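Local coordinates for tail spike protein (PDB 6EU4) that probably recognises and breaks down the capsular polysaccharide of its Acinetobacter baumannii host during phage attachment, as a trimeric tailspike, at residues Thr142-Cys147 and Tyr221-Thr226; Asp185-Asn190 and Ser235-Met240; Leu198-Asp201 and Thr206-Ile209; Ser364-Asn369 and Cys374-Ser379. All coordinates share one frame; numbering follows the deposited sequence. Where two conformers were deposited one is given.

Contact 1 (Thr142-Cys147 and Tyr221-Thr226)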
loop_
_atom_site.group_PDB
_atom_site.type_symbol
_atom_site.label_atom_id
_atom_site.label_comp_id
_atom_site.label_asym_id
_atom_site.label_seq_id
_atom_site.Cartn_x
_atom_site.Cartn_y
_atom_site.Cartn_z
ATOM N N THR A 142 6.131 23.588 -19.682
ATOM C CA THR A 142 5.718 22.450 -20.508
ATOM C C THR A 142 6.604 21.225 -20.336
ATOM O O THR A 142 6.330 20.184 -20.953
ATOM C CB THR A 142 5.677 22.826 -21.992
ATOM O OG1 THR A 142 6.970 23.272 -22.420
ATOM C CG2 THR A 142 4.621 23.884 -22.268
ATOM N N GLY A 143 7.630 21.303 -19.506
ATOM C CA GLY A 143 8.481 20.164 -19.264
ATOM C C GLY A 143 9.840 20.591 -18.750
ATOM O O GLY A 143 10.283 21.736 -18.936
ATOM N N GLU A 144 10.512 19.627 -18.114
ATOM C CA GLU A 144 11.714 19.858 -17.326
ATOM C C GLU A 144 12.986 19.964 -18.160
ATOM O O GLU A 144 14.020 20.365 -17.626
ATOM C CB GLU A 144 11.869 18.735 -16.298
ATOM C CG GLU A 144 10.639 18.518 -15.398
ATOM C CD GLU A 144 9.716 17.373 -15.875
ATOM O OE1 GLU A 144 9.252 17.415 -17.044
ATOM O OE2 GLU A 144 9.468 16.438 -15.060
ATOM N N LEU A 145 12.954 19.630 -19.446
ATOM C CA LEU A 145 14.154 19.798 -20.266
ATOM C C LEU A 145 14.346 21.237 -20.700
ATOM O O LEU A 145 15.487 21.701 -20.821
ATOM C CB LEU A 145 14.083 18.929 -21.520
ATOM C CG LEU A 145 14.067 17.422 -21.313
ATOM C CD1 LEU A 145 13.969 16.742 -22.680
ATOM C CD2 LEU A 145 15.304 16.953 -20.546
ATOM N N ASP A 146 13.254 21.948 -20.965
ATOM C CA ASP A 146 13.316 23.206 -21.687
ATOM C C ASP A 146 12.786 24.402 -20.924
ATOM O O ASP A 146 12.965 25.534 -21.396
ATOM C CB ASP A 146 12.546 23.087 -23.004
ATOM C CG ASP A 146 13.161 22.050 -23.936
ATOM O OD1 ASP A 146 14.403 21.860 -23.908
ATOM O OD2 ASP A 146 12.404 21.432 -24.690
ATOM N N CYS A 147 12.164 24.194 -19.765
ATOM C CA CYS A 147 11.515 25.254 -19.000
ATOM C C CYS A 147 12.122 25.322 -17.608
ATOM O O CYS A 147 12.255 24.295 -16.942
ATOM C CB CYS A 147 10.006 25.008 -18.867
ATOM S SG CYS A 147 9.167 24.875 -20.452
ATOM N N TYR A 221 3.184 19.731 -6.015
ATOM C CA TYR A 221 4.413 19.877 -6.784
ATOM C C TYR A 221 4.454 18.715 -7.771
ATOM O O TYR A 221 4.351 17.554 -7.359
ATOM C CB TYR A 221 5.640 19.851 -5.859
ATOM C CG TYR A 221 5.716 21.032 -4.917
ATOM C CD1 TYR A 221 5.031 21.026 -3.708
ATOM C CD2 TYR A 221 6.474 22.156 -5.236
ATOM C CE1 TYR A 221 5.092 22.115 -2.837
ATOM C CE2 TYR A 221 6.540 23.259 -4.367
ATOM C CZ TYR A 221 5.849 23.234 -3.178
ATOM O OH TYR A 221 5.907 24.316 -2.324
ATOM N N LYS A 222 4.584 19.016 -9.061
ATOM C CA LYS A 222 4.535 17.971 -10.086
ATOM C C LYS A 222 5.571 18.238 -11.165
ATOM O O LYS A 222 5.713 19.373 -11.621
ATOM C CB LYS A 222 3.155 17.894 -10.745
ATOM C CG LYS A 222 2.002 17.629 -9.795
ATOM C CD LYS A 222 0.721 17.266 -10.570
ATOM C CE LYS A 222 -0.462 16.911 -9.642
ATOM N NZ LYS A 222 -0.160 15.752 -8.774
ATOM N N SER A 223 6.290 17.195 -11.578
ATOM C CA SER A 223 7.164 17.285 -12.742
ATOM C C SER A 223 8.144 18.443 -12.598
ATOM O O SER A 223 8.274 19.319 -13.467
ATOM C CB SER A 223 6.332 17.389 -14.017
ATOM O OG SER A 223 5.567 16.190 -14.144
ATOM N N ILE A 224 8.843 18.435 -11.469
ATOM C CA ILE A 224 9.870 19.423 -11.174
ATOM C C ILE A 224 11.190 18.697 -11.011
ATOM O O ILE A 224 11.293 17.739 -10.235
ATOM C CB ILE A 224 9.548 20.234 -9.908
ATOM C CG1 ILE A 224 8.318 21.105 -10.152
ATOM C CG2 ILE A 224 10.750 21.106 -9.517
ATOM C CD1 ILE A 224 7.774 21.725 -8.906
ATOM N N LEU A 225 12.203 19.174 -11.716
ATOM C CA LEU A 225 13.542 18.610 -11.656
ATOM C C LEU A 225 14.473 19.628 -11.035
ATOM O O LEU A 225 14.577 20.743 -11.536
ATOM C CB LEU A 225 14.053 18.276 -13.053
ATOM C CG LEU A 225 15.573 18.022 -13.160
ATOM C CD1 LEU A 225 15.968 16.754 -12.421
ATOM C CD2 LEU A 225 15.998 17.981 -14.618
ATOM N N THR A 226 15.176 19.259 -9.978
ATOM C CA THR A 226 16.303 20.057 -9.515
ATOM C C THR A 226 17.579 19.270 -9.762
ATOM O O THR A 226 17.632 18.064 -9.513
ATOM C CB THR A 226 16.182 20.459 -8.025
ATOM O OG1 THR A 226 16.398 19.334 -7.163
ATOM C CG2 THR A 226 14.824 21.045 -7.730
HETATM O O HOH W 1 8.023 14.242 -15.389
#
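E144 packs lengthwise against S223 and L225 in a buried contact between a loop and the corner of a strand. The loop joins strands 138-141 and 148-151. The corner at S223 interrupts strand 219-229, where the chain passes from one face of the parallel beta-helix to the next. The glutamate chain bends at its second torsion (chi2 98°), which lays it along the S223 backbone. Its CB meets L225 CB at 3.9 Å. Further out, E144 CG is 3.2 Å from S223 O. The carboxylate then reaches the serine side chain, with E144 OE2 3.4 Å from S223 CB. No direct hydrogen bond joins the two segments. A water donates to E144 OE2 at 2.6 Å and has a weak link to S223 OG at 3.4 Å. The other oxygen, E144 OE1, is hydrogen-bonded to H192 and, more weakly, to N190 of a second subunit. D146 also forms a salt bridge to R182 of that subunit. Within the loop, T142 N donates to C147 SG at 3.4 Å. The carboxylate is therefore shared: one oxygen faces the water near the corner and the other faces the trimer interface. The bond from H192 would probably stabilise its negative charge.

Contact 2 (Asp185-Asn190 and Ser235-Met240)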
loop_
_atom_site.group_PDB
_atom_site.type_symbol
_atom_site.label_atom_id
_atom_site.label_comp_id
_atom_site.label_asym_id
_atom_site.label_seq_id
_atom_site.Cartn_x
_atom_site.Cartn_y
_atom_site.Cartn_z
ATOM N N ASP A 185 1.007 35.021 7.858
ATOM C CA ASP A 185 0.789 33.586 7.746
ATOM C C ASP A 185 2.006 32.826 8.277
ATOM O O ASP A 185 3.099 33.382 8.416
ATOM C CB ASP A 185 0.544 33.177 6.292
ATOM C CG ASP A 185 -0.800 33.645 5.764
ATOM O OD1 ASP A 185 -1.658 34.077 6.567
ATOM O OD2 ASP A 185 -0.988 33.587 4.530
ATOM N N TRP A 186 1.811 31.526 8.546
ATOM C CA TRP A 186 2.920 30.678 8.955
ATOM C C TRP A 186 3.494 29.828 7.830
ATOM O O TRP A 186 4.646 29.400 7.944
ATOM C CB TRP A 186 2.512 29.743 10.099
ATOM C CG TRP A 186 2.016 30.426 11.323
ATOM C CD1 TRP A 186 2.114 31.745 11.627
ATOM C CD2 TRP A 186 1.325 29.813 12.410
ATOM N NE1 TRP A 186 1.517 31.998 12.832
ATOM C CE2 TRP A 186 1.030 30.824 13.338
ATOM C CE3 TRP A 186 0.926 28.501 12.685
ATOM C CZ2 TRP A 186 0.356 30.570 14.532
ATOM C CZ3 TRP A 186 0.251 28.249 13.867
ATOM C CH2 TRP A 186 -0.022 29.277 14.775
ATOM N N TYR A 187 2.738 29.567 6.754
ATOM C CA TYR A 187 3.161 28.642 5.713
ATOM C C TYR A 187 2.982 29.277 4.339
ATOM O O TYR A 187 2.031 30.033 4.104
ATOM C CB TYR A 187 2.361 27.316 5.777
ATOM C CG TYR A 187 2.572 26.604 7.086
ATOM C CD1 TYR A 187 3.644 25.738 7.254
ATOM C CD2 TYR A 187 1.711 26.805 8.157
ATOM C CE1 TYR A 187 3.870 25.107 8.463
ATOM C CE2 TYR A 187 1.932 26.179 9.370
ATOM C CZ TYR A 187 3.014 25.336 9.517
ATOM O OH TYR A 187 3.226 24.706 10.726
ATOM N N ALA A 188 3.891 28.942 3.428
ATOM C CA ALA A 188 3.683 29.184 2.003
ATOM C C ALA A 188 2.783 28.060 1.508
ATOM O O ALA A 188 3.191 26.889 1.486
ATOM C CB ALA A 188 5.018 29.223 1.261
ATOM N N GLN A 189 1.546 28.391 1.155
ATOM C CA GLN A 189 0.535 27.356 1.016
ATOM C C GLN A 189 -0.324 27.564 -0.223
ATOM O O GLN A 189 -0.353 28.639 -0.825
ATOM C CB GLN A 189 -0.361 27.303 2.246
ATOM C CG GLN A 189 -1.108 28.565 2.565
ATOM C CD GLN A 189 -1.997 28.364 3.769
ATOM O OE1 GLN A 189 -1.536 28.445 4.911
ATOM N NE2 GLN A 189 -3.270 28.039 3.523
ATOM N N ASN A 190 -1.036 26.495 -0.583
ATOM C CA ASN A 190 -1.951 26.498 -1.726
ATOM C C ASN A 190 -1.244 26.879 -3.019
ATOM O O ASN A 190 -1.804 27.557 -3.878
ATOM C CB ASN A 190 -3.144 27.402 -1.452
ATOM C CG ASN A 190 -3.922 26.960 -0.231
ATOM O OD1 ASN A 190 -3.847 27.580 0.831
ATOM N ND2 ASN A 190 -4.637 25.852 -0.360
ATOM N N SER A 235 13.225 21.352 3.422
ATOM C CA SER A 235 12.060 21.863 4.128
ATOM C C SER A 235 12.207 21.566 5.617
ATOM O O SER A 235 12.952 20.666 6.021
ATOM C CB SER A 235 10.780 21.233 3.551
ATOM O OG SER A 235 9.598 21.706 4.177
ATOM N N VAL A 236 11.473 22.333 6.425
ATOM C CA VAL A 236 11.448 22.194 7.884
ATOM C C VAL A 236 10.113 21.639 8.376
ATOM O O VAL A 236 10.070 20.754 9.240
ATOM C CB VAL A 236 11.740 23.551 8.563
ATOM C CG1 VAL A 236 11.565 23.452 10.058
ATOM C CG2 VAL A 236 13.141 24.066 8.228
ATOM N N ASP A 237 9.010 22.204 7.887
ATOM C CA ASP A 237 7.663 21.887 8.354
ATOM C C ASP A 237 6.788 21.954 7.108
ATOM O O ASP A 237 6.499 23.047 6.607
ATOM C CB ASP A 237 7.202 22.869 9.432
ATOM C CG ASP A 237 5.818 22.542 10.009
ATOM O OD1 ASP A 237 4.973 21.926 9.335
ATOM O OD2 ASP A 237 5.562 22.960 11.162
ATOM N N ALA A 238 6.418 20.783 6.600
ATOM C CA ALA A 238 5.564 20.618 5.436
ATOM C C ALA A 238 4.380 19.759 5.843
ATOM O O ALA A 238 4.555 18.725 6.501
ATOM C CB ALA A 238 6.338 19.957 4.281
ATOM N N TRP A 239 3.181 20.179 5.470
ATOM C CA TRP A 239 2.022 19.340 5.739
ATOM C C TRP A 239 1.014 19.418 4.605
ATOM O O TRP A 239 0.851 20.455 3.953
ATOM C CB TRP A 239 1.390 19.696 7.081
ATOM C CG TRP A 239 0.971 21.128 7.292
ATOM C CD1 TRP A 239 1.778 22.199 7.625
ATOM C CD2 TRP A 239 -0.354 21.636 7.215
ATOM N NE1 TRP A 239 1.020 23.329 7.766
ATOM C CE2 TRP A 239 -0.293 23.013 7.516
ATOM C CE3 TRP A 239 -1.599 21.056 6.926
ATOM C CZ2 TRP A 239 -1.423 23.823 7.520
ATOM C CZ3 TRP A 239 -2.720 21.861 6.946
ATOM C CH2 TRP A 239 -2.619 23.231 7.245
HETATM N N MSE A 240 0.366 18.288 4.350
HETATM C CA MSE A 240 -0.628 18.214 3.288
HETATM C C MSE A 240 -0.058 18.705 1.955
HETATM O O MSE A 240 -0.602 19.624 1.325
HETATM C CB MSE A 240 -1.887 19.005 3.661
HETATM C CG MSE A 240 -2.747 18.304 4.668
HETATM SE SE MSE A 240 -3.707 16.815 3.782
HETATM C CE MSE A 240 -4.355 15.934 5.390
#
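Y187 reaches from its loop to D237 and W239 on strand 237-239. Its CB points toward that strand, and chi1 (-61°) puts CG anti to the carbonyl carbon and carries the ring over to W239. From CG onward the ring is covered on one face by W239 NE1, which stands 3.2 Å above the plane and over its centre. Further along, Y187 CE1 also meets D237 OD1 at 3.5 Å and W239 CD1 at 3.7 Å. CZ of Y187 comes closest to W239 NE1, at 3.3 Å. The pair is a T-shaped stack, the indole edge on the phenol face, with planes at 87°. At the tip, Y187 OH donates to D237 OD2 over 2.9 Å. The hydroxyl meets that oxygen from above the carboxylate plane, 56° out of it. D237 OD2 also accepts from W264 NE1, so two donors grip this buried oxygen. Strands 188-189 and 237-239 are the outer strands of a small parallel sheet, with 215-217 between them. Y187 spans that middle strand and rests on its L215. W239 touches A217 there and T269 of strand 268-274, and its ring also meets W277 of a third subunit.

Contact 3 (Leu198-Asp201 and Thr206-Ile209)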
loop_
_atom_site.group_PDB
_atom_site.type_symbol
_atom_site.label_atom_id
_atom_site.label_comp_id
_atom_site.label_asym_id
_atom_site.label_seq_id
_atom_site.Cartn_x
_atom_site.Cartn_y
_atom_site.Cartn_z
ATOM N N LEU A 198 14.956 23.490 -11.982
ATOM C CA LEU A 198 15.713 24.453 -11.184
ATOM C C LEU A 198 17.143 23.940 -11.158
ATOM O O LEU A 198 17.394 22.859 -10.612
ATOM C CB LEU A 198 15.175 24.546 -9.749
ATOM C CG LEU A 198 13.710 24.925 -9.578
ATOM C CD1 LEU A 198 13.276 24.739 -8.128
ATOM C CD2 LEU A 198 13.514 26.350 -10.012
ATOM N N GLN A 199 18.074 24.677 -11.751
ATOM C CA GLN A 199 19.456 24.217 -11.805
ATOM C C GLN A 199 20.421 25.360 -11.546
ATOM O O GLN A 199 20.166 26.503 -11.925
ATOM C CB GLN A 199 19.789 23.600 -13.180
ATOM C CG GLN A 199 18.866 22.466 -13.568
ATOM C CD GLN A 199 19.280 21.791 -14.860
ATOM O OE1 GLN A 199 20.446 21.876 -15.281
ATOM N NE2 GLN A 199 18.326 21.125 -15.507
ATOM N N TYR A 200 21.565 25.025 -10.944
ATOM C CA TYR A 200 22.707 25.928 -10.990
ATOM C C TYR A 200 23.461 25.747 -12.299
ATOM O O TYR A 200 23.456 24.668 -12.891
ATOM C CB TYR A 200 23.670 25.680 -9.831
ATOM C CG TYR A 200 23.153 26.221 -8.529
ATOM C CD1 TYR A 200 22.308 25.466 -7.742
ATOM C CD2 TYR A 200 23.484 27.497 -8.107
ATOM C CE1 TYR A 200 21.800 25.969 -6.543
ATOM C CE2 TYR A 200 22.993 28.008 -6.913
ATOM C CZ TYR A 200 22.145 27.233 -6.141
ATOM O OH TYR A 200 21.649 27.747 -4.963
ATOM N N ASP A 201 24.077 26.834 -12.759
ATOM C CA ASP A 201 25.114 26.779 -13.786
ATOM C C ASP A 201 26.167 25.749 -13.387
ATOM O O ASP A 201 26.798 25.873 -12.340
ATOM C CB ASP A 201 25.718 28.179 -13.928
ATOM C CG ASP A 201 26.783 28.288 -15.027
ATOM O OD1 ASP A 201 27.244 27.261 -15.573
ATOM O OD2 ASP A 201 27.144 29.450 -15.335
ATOM N N THR A 206 30.854 26.094 -6.502
ATOM C CA THR A 206 30.044 25.772 -5.337
ATOM C C THR A 206 28.580 25.903 -5.715
ATOM O O THR A 206 28.188 26.879 -6.360
ATOM C CB THR A 206 30.373 26.699 -4.160
ATOM O OG1 THR A 206 31.780 26.630 -3.886
ATOM C CG2 THR A 206 29.603 26.288 -2.916
ATOM N N LYS A 207 27.791 24.908 -5.344
ATOM C CA LYS A 207 26.364 24.912 -5.607
ATOM C C LYS A 207 25.612 25.090 -4.297
ATOM O O LYS A 207 26.159 24.874 -3.213
ATOM C CB LYS A 207 25.905 23.617 -6.268
ATOM C CG LYS A 207 26.771 23.137 -7.417
ATOM C CD LYS A 207 26.694 24.067 -8.563
ATOM C CE LYS A 207 27.059 23.354 -9.870
ATOM N NZ LYS A 207 28.500 23.018 -9.934
ATOM N N GLY A 208 24.325 25.427 -4.423
ATOM C CA GLY A 208 23.471 25.630 -3.275
ATOM C C GLY A 208 22.267 24.706 -3.240
ATOM O O GLY A 208 22.342 23.550 -3.654
ATOM N N ILE A 209 21.150 25.227 -2.753
ATOM C CA ILE A 209 19.902 24.489 -2.595
ATOM C C ILE A 209 19.051 24.722 -3.826
ATOM O O ILE A 209 18.952 25.847 -4.309
ATOM C CB ILE A 209 19.158 24.963 -1.332
ATOM C CG1 ILE A 209 20.015 24.786 -0.088
ATOM C CG2 ILE A 209 17.812 24.237 -1.172
ATOM C CD1 ILE A 209 19.553 25.686 1.083
#
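Y200 lays one face of its ring against the backbone of K207 and G208. G208 N sits 3.2 Å above the ring plane, displaced toward the rim. The same nitrogen is 3.3 Å from Y200 CE1, and K207 C lies over this face too. At the far end, Y200 OH is 3.3 Å from G208 CA. G208, without a side chain, lets the hydroxyl come this close. I209 O lies near the ring plane, at the edge, 3.4 Å from Y200 OH. The hydroxyl has a firm partner elsewhere, in a hydrogen bond with D174.

The two segments are the ends of one connection in the parallel beta-helix. Strand 196-200 ends at Y200, the chain loops out, and it returns through 206-209 to strand 211-212. The tyrosine closes the base of this loop. Y200 itself also packs on I176 of strand 175-179 and K151 of strand 148-151.

The lysine and tyrosine side chains run alongside each other, pointing opposite ways. The bend of K207 at chi2 (-67°) turns its chain back beside the start of the tyrosine side chain, where K207 CD meets Y200 CB at 3.7 Å. K207 CE then approaches D201 O at 3.5 Å. A second bend at chi4 (-70°) turns the amine toward the loop carbonyls. There it bonds to L204 O and S202 O. At the start of the loop, D201 OD1 accepts from the backbone N of A203.

Contact 4 (Ser364-Asn369 and Cys374-Ser379)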
loop_
_atom_site.group_PDB
_atom_site.type_symbol
_atom_site.label_atom_id
_atom_site.label_comp_id
_atom_site.label_asym_id
_atom_site.label_seq_id
_atom_site.Cartn_x
_atom_site.Cartn_y
_atom_site.Cartn_z
ATOM N N SER A 364 32.581 2.226 15.718
ATOM C CA SER A 364 31.185 1.835 15.694
ATOM C C SER A 364 30.493 2.180 17.007
ATOM O O SER A 364 31.127 2.369 18.049
ATOM C CB SER A 364 31.057 0.341 15.402
ATOM O OG SER A 364 31.501 -0.443 16.500
ATOM N N SER A 365 29.168 2.267 16.938
ATOM C CA SER A 365 28.341 2.509 18.113
ATOM C C SER A 365 26.938 2.016 17.803
ATOM O O SER A 365 26.640 1.613 16.674
ATOM C CB SER A 365 28.328 3.987 18.491
ATOM O OG SER A 365 27.667 4.735 17.497
ATOM N N TRP A 366 26.057 2.094 18.805
ATOM C CA TRP A 366 24.676 1.630 18.624
ATOM C C TRP A 366 23.975 2.314 17.456
ATOM O O TRP A 366 23.082 1.720 16.841
ATOM C CB TRP A 366 23.877 1.857 19.916
ATOM C CG TRP A 366 23.675 3.291 20.217
ATOM C CD1 TRP A 366 24.562 4.128 20.835
ATOM C CD2 TRP A 366 22.517 4.086 19.921
ATOM N NE1 TRP A 366 24.031 5.392 20.936
ATOM C CE2 TRP A 366 22.778 5.391 20.379
ATOM C CE3 TRP A 366 21.282 3.820 19.316
ATOM C CZ2 TRP A 366 21.862 6.419 20.246
ATOM C CZ3 TRP A 366 20.381 4.845 19.178
ATOM C CH2 TRP A 366 20.669 6.132 19.642
ATOM N N ASN A 367 24.321 3.567 17.143
ATOM C CA ASN A 367 23.665 4.282 16.058
ATOM C C ASN A 367 24.605 4.565 14.894
ATOM O O ASN A 367 24.319 5.437 14.075
ATOM C CB ASN A 367 23.056 5.600 16.552
ATOM C CG ASN A 367 24.091 6.586 17.059
ATOM O OD1 ASN A 367 25.252 6.245 17.274
ATOM N ND2 ASN A 367 23.658 7.824 17.287
ATOM N N ASN A 368 25.718 3.848 14.808
ATOM C CA ASN A 368 26.691 4.060 13.737
ATOM C C ASN A 368 27.384 2.716 13.497
ATOM O O ASN A 368 28.407 2.417 14.117
ATOM C CB ASN A 368 27.686 5.140 14.136
ATOM C CG ASN A 368 28.654 5.479 13.033
ATOM O OD1 ASN A 368 28.447 5.138 11.869
ATOM N ND2 ASN A 368 29.705 6.201 13.387
ATOM N N ASN A 369 26.793 1.887 12.638
ATOM C CA ASN A 369 27.311 0.531 12.497
ATOM C C ASN A 369 27.052 -0.020 11.101
ATOM O O ASN A 369 26.334 0.569 10.293
ATOM C CB ASN A 369 26.736 -0.387 13.574
ATOM C CG ASN A 369 25.222 -0.312 13.657
ATOM O OD1 ASN A 369 24.519 -0.747 12.754
ATOM N ND2 ASN A 369 24.717 0.242 14.756
ATOM N N CYS A 374 19.597 -0.411 10.088
ATOM C CA CYS A 374 20.020 -0.003 11.423
ATOM C C CYS A 374 18.757 0.505 12.120
ATOM O O CYS A 374 18.273 1.599 11.827
ATOM C CB CYS A 374 21.108 1.057 11.333
ATOM S SG CYS A 374 21.749 1.574 12.931
ATOM N N VAL A 375 18.213 -0.303 13.028
ATOM C CA VAL A 375 16.844 -0.161 13.524
ATOM C C VAL A 375 16.940 0.109 15.017
ATOM O O VAL A 375 17.097 -0.829 15.814
ATOM C CB VAL A 375 16.011 -1.415 13.231
ATOM C CG1 VAL A 375 14.555 -1.211 13.611
ATOM C CG2 VAL A 375 16.100 -1.793 11.761
ATOM N N VAL A 376 16.839 1.386 15.418
ATOM C CA VAL A 376 17.191 1.798 16.766
ATOM C C VAL A 376 16.102 2.673 17.398
ATOM O O VAL A 376 15.274 3.278 16.717
ATOM C CB VAL A 376 18.555 2.533 16.779
ATOM C CG1 VAL A 376 19.611 1.699 16.074
ATOM C CG2 VAL A 376 18.444 3.953 16.141
ATOM N N SER A 377 16.121 2.718 18.735
ATOM C CA SER A 377 15.300 3.640 19.535
ATOM C C SER A 377 13.804 3.515 19.217
ATOM O O SER A 377 13.160 4.438 18.705
ATOM C CB SER A 377 15.767 5.082 19.321
ATOM O OG SER A 377 17.101 5.245 19.759
ATOM N N ASN A 378 13.244 2.358 19.559
ATOM C CA ASN A 378 11.802 2.131 19.446
ATOM C C ASN A 378 11.300 2.280 18.008
ATOM O O ASN A 378 10.170 2.720 17.761
ATOM C CB ASN A 378 11.028 3.058 20.375
ATOM C CG ASN A 378 11.237 2.699 21.822
ATOM O OD1 ASN A 378 11.018 1.552 22.221
ATOM N ND2 ASN A 378 11.699 3.660 22.611
ATOM N N SER A 379 12.108 1.848 17.059
ATOM C CA SER A 379 11.667 1.792 15.674
ATOM C C SER A 379 10.903 0.499 15.397
ATOM O O SER A 379 10.970 -0.479 16.145
ATOM C CB SER A 379 12.858 1.898 14.723
ATOM O OG SER A 379 13.353 3.218 14.664
#
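W366 and V376 make the apolar part of this contact. The indole crosses the valine at about a right angle, and W366 CZ3 meets V376 CG2 at 3.7 Å. The other valine methyl, V376 CG1, lies 3.6 Å from W366 O. The first torsion of W366 (chi1 67°) carries the indole over N367 CB and brings its CZ3 end to V376. N367 CB covers one indole face, 3.6 Å above the plane and over its centre.

Polar atoms touch without a hydrogen bond across the segments. C374 SG lies 3.6 Å from N369 OD1, which is also hydrogen-bonded to S371 OG.

Hydrogen bonds shape each segment from within. A type I beta turn runs from S365 to N368. S365 O accepts from N368 N and from N369 ND2, the latter at 3.0 Å and in the carbonyl plane. S365 OG binds N367 OD1 at 2.9 Å. In the other segment, S379 OG donates to V376 O.

The turn precedes strand 371-376 and folds back over it. That strand lies between parallel strands 336-341 and 405-409 of the beta-helix. Y339 of strand 336-341 touches N367, C374 and V376.

How the contacts relate
All four contacts fasten loops or corners to the parallel beta-helix. Contacts 1, 3 and 4 are largely buried, although W366 of contact 4 is exposed; contact 2 is only partly buried. Contacts 1 and 3 share neighbouring strands, 219-229 and 196-200, and touch through a probable hydrogen bond from L198 N to L225 O. Contact 2 lies on short parallel strands, and contact 4 is about 38 Å from contact 1 between centres. N190 of contact 2 meets E144 of contact 1 across subunits, whereas contacts 3 and 4 stay within the chain. Contact 2 has a clear direct hydrogen bond and a T-shaped stack; contact 1 uses water, contact 3 sets a ring face on backbone, and contact 4 packs an indole on valine.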